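Long-range contact in homoserine O-acetyltransferase (PDB 3I1I), which probably transfers an acetyl group from acetyl-CoA to the side-chain hydroxyl of homoserine, a step toward methionine: residues 146-152 with 170-176. Residues are numbered along the deposited sequence; the frame is centred on the assembly and turned at random.
Sequences ARLHAVM and HMVERMI
Arg174 NH1 is gripped by two oxygens. It donates to the backbone of His149 (Arg174 NH1 to His149 O, 2.8 Å), with the oxygen in the guanidinium plane. It also forms a salt bridge with its neighbour Glu173 (Arg174 NH1 to Glu173 OE1, 2.9 Å), whose oxygen is met on the anti side. The guanidinium lies flat on the His149 ring, centres 3.6 Å apart and planes at 24°, with NH1 over the middle of the ring. His149 CG is anti to the backbone N (chi1 -174°), which brings the ring over the arginine. A water in the ring plane bridges His149 ND1 and Glu173 OE1, while His149 NE2 bonds to Leu369 O. The other carboxylate oxygen, Glu173 OE2, sits over one face of the Arg147 guanidinium. This salt bridge is long, 3.6 Å from Glu173 OE2 to Arg147 NE, and no N-H points at the oxygen.

The backbones pair next to this cluster. A single bridge at Leu148 and Val172 comes first: Leu148 N reaches Met171 O at 2.7 Å, nearly straight at 177°, and Glu173 N returns to Leu148 O. The parallel ladder follows, with Val151 N donating to Arg174 O and Val151 O accepting from Ile176 N. Val151 CG1 touches Val172 CG1 and Met175 CG, both at 3.7 Å. On the opposite sheet face Met152 and Ile176 run side by side, Met152 CE to Ile176 CD1 3.8 Å.

The strands belong to a beta-alpha-beta unit of the alpha/beta-hydrolase sheet, and 150-154 leads into the probable nucleophile elbow. Helix 156-167 covers the Val151 face, helix 362-370 the Met152 face. Strand 44-48 flanks 150-154, and 309-313 flanks 174-178.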
loop_
_atom_site.group_PDB
_atom_site.type_symbol
_atom_site.label_atom_id
_atom_site.label_comp_id
_atom_site.label_asym_id
_atom_site.label_seq_id
_atom_site.Cartn_x
_atom_site.Cartn_y
_atom_site.Cartn_z
ATOM N N ALA A 146 38.326 -10.148 19.154
ATOM C CA ALA A 146 37.850 -9.517 20.388
ATOM C C ALA A 146 37.204 -8.164 20.082
ATOM O O ALA A 146 36.345 -7.694 20.802
ATOM C CB ALA A 146 39.022 -9.341 21.443
ATOM N N ARG A 147 37.639 -7.548 19.004
ATOM C CA ARG A 147 37.302 -6.178 18.724
ATOM C C ARG A 147 37.119 -5.977 17.235
ATOM O O ARG A 147 37.824 -6.618 16.435
ATOM C CB ARG A 147 38.465 -5.337 19.154
ATOM C CG ARG A 147 38.313 -4.730 20.485
ATOM C CD ARG A 147 39.542 -3.896 20.782
ATOM N NE ARG A 147 39.167 -2.557 21.179
ATOM C CZ ARG A 147 40.030 -1.581 21.446
ATOM N NH1 ARG A 147 41.347 -1.803 21.366
ATOM N NH2 ARG A 147 39.570 -0.375 21.818
ATOM N N LEU A 148 36.189 -5.104 16.861
ATOM C CA LEU A 148 36.001 -4.739 15.476
ATOM C C LEU A 148 36.633 -3.375 15.235
ATOM O O LEU A 148 36.426 -2.458 15.994
ATOM C CB LEU A 148 34.515 -4.712 15.143
ATOM C CG LEU A 148 33.764 -6.037 15.306
ATOM C CD1 LEU A 148 32.276 -5.900 14.999
ATOM C CD2 LEU A 148 34.412 -7.151 14.471
ATOM N N HIS A 149 37.398 -3.241 14.173
ATOM C CA HIS A 149 37.934 -1.933 13.767
ATOM C C HIS A 149 36.760 -1.040 13.366
ATOM O O HIS A 149 36.775 0.153 13.620
ATOM C CB HIS A 149 38.895 -2.106 12.573
ATOM C CG HIS A 149 39.615 -0.855 12.174
ATOM N ND1 HIS A 149 40.733 -0.387 12.843
ATOM C CD2 HIS A 149 39.392 0.017 11.163
ATOM C CE1 HIS A 149 41.144 0.735 12.276
ATOM N NE2 HIS A 149 40.349 1.001 11.254
ATOM N N ALA A 150 35.740 -1.641 12.749
ATOM C CA ALA A 150 34.485 -0.932 12.377
ATOM C C ALA A 150 33.371 -1.921 12.140
ATOM O O ALA A 150 33.626 -3.075 11.745
ATOM C CB ALA A 150 34.652 -0.036 11.087
ATOM N N VAL A 151 32.153 -1.454 12.397
ATOM C CA VAL A 151 30.954 -2.127 11.978
ATOM C C VAL A 151 30.123 -1.106 11.166
ATOM O O VAL A 151 30.041 0.057 11.486
ATOM C CB VAL A 151 30.142 -2.669 13.167
ATOM C CG1 VAL A 151 29.583 -1.517 14.022
ATOM C CG2 VAL A 151 29.019 -3.575 12.666
HETATM N N MSE A 152 29.511 -1.561 10.100
HETATM C CA MSE A 152 28.863 -0.653 9.169
HETATM C C MSE A 152 27.886 -1.347 8.258
HETATM O O MSE A 152 27.924 -2.550 8.100
HETATM C CB MSE A 152 29.898 0.068 8.337
HETATM C CG MSE A 152 30.803 -0.839 7.593
HETATM SE SE MSE A 152 32.325 0.220 6.833
HETATM C CE MSE A 152 31.291 1.622 5.698
ATOM N N HIS A 170 32.327 -2.551 24.302
ATOM C CA HIS A 170 33.761 -2.772 24.463
ATOM C C HIS A 170 34.384 -3.355 23.189
ATOM O O HIS A 170 35.591 -3.516 23.134
ATOM C CB HIS A 170 34.079 -3.685 25.662
ATOM C CG HIS A 170 33.365 -3.304 26.921
ATOM N ND1 HIS A 170 33.142 -1.988 27.287
ATOM C CD2 HIS A 170 32.807 -4.069 27.896
ATOM C CE1 HIS A 170 32.452 -1.959 28.413
ATOM N NE2 HIS A 170 32.253 -3.207 28.816
HETATM N N MSE A 171 33.572 -3.668 22.179
HETATM C CA MSE A 171 34.046 -4.370 21.008
HETATM C C MSE A 171 34.078 -3.537 19.762
HETATM O O MSE A 171 34.661 -3.976 18.800
HETATM C CB MSE A 171 33.161 -5.579 20.710
HETATM C CG MSE A 171 33.291 -6.727 21.700
HETATM SE SE MSE A 171 32.178 -8.226 21.225
HETATM C CE MSE A 171 33.260 -8.896 19.722
ATOM N N VAL A 172 33.469 -2.357 19.742
ATOM C CA VAL A 172 33.323 -1.601 18.506
ATOM C C VAL A 172 34.127 -0.300 18.532
ATOM O O VAL A 172 33.839 0.617 19.282
ATOM C CB VAL A 172 31.833 -1.286 18.241
ATOM C CG1 VAL A 172 31.659 -0.470 16.951
ATOM C CG2 VAL A 172 30.985 -2.575 18.205
ATOM N N GLU A 173 35.121 -0.190 17.677
ATOM C CA GLU A 173 35.927 1.022 17.632
ATOM C C GLU A 173 35.248 2.153 16.886
ATOM O O GLU A 173 35.391 3.338 17.258
ATOM C CB GLU A 173 37.277 0.738 17.000
ATOM C CG GLU A 173 38.068 -0.251 17.833
ATOM C CD GLU A 173 39.462 -0.512 17.313
ATOM O OE1 GLU A 173 39.963 0.210 16.420
ATOM O OE2 GLU A 173 40.072 -1.457 17.829
ATOM N N ARG A 174 34.525 1.769 15.836
ATOM C CA ARG A 174 33.953 2.699 14.893
ATOM C C ARG A 174 32.668 2.149 14.373
ATOM O O ARG A 174 32.582 0.977 14.050
ATOM C CB ARG A 174 34.883 2.888 13.724
ATOM C CG ARG A 174 36.214 3.469 14.085
ATOM C CD ARG A 174 37.152 3.548 12.869
ATOM N NE ARG A 174 38.502 3.866 13.284
ATOM C CZ ARG A 174 39.317 3.024 13.925
ATOM N NH1 ARG A 174 38.954 1.771 14.215
ATOM N NH2 ARG A 174 40.524 3.440 14.290
HETATM N N MSE A 175 31.662 3.001 14.249
HETATM C CA MSE A 175 30.409 2.581 13.617
HETATM C C MSE A 175 30.048 3.553 12.494
HETATM O O MSE A 175 30.101 4.748 12.685
HETATM C CB MSE A 175 29.309 2.508 14.646
HETATM C CG MSE A 175 28.033 1.888 14.110
HETATM SE SE MSE A 175 26.806 3.259 13.460
HETATM C CE MSE A 175 26.265 3.917 15.208
ATOM N N ILE A 176 29.719 3.043 11.315
ATOM C CA ILE A 176 29.324 3.909 10.203
ATOM C C ILE A 176 27.939 3.453 9.790
ATOM O O ILE A 176 27.744 2.310 9.394
ATOM C CB ILE A 176 30.254 3.792 8.983
ATOM C CG1 ILE A 176 31.714 4.089 9.362
ATOM C CG2 ILE A 176 29.777 4.734 7.867
ATOM C CD1 ILE A 176 32.701 4.108 8.171
HETATM O O HOH W 1 41.862 -1.760 15.143
#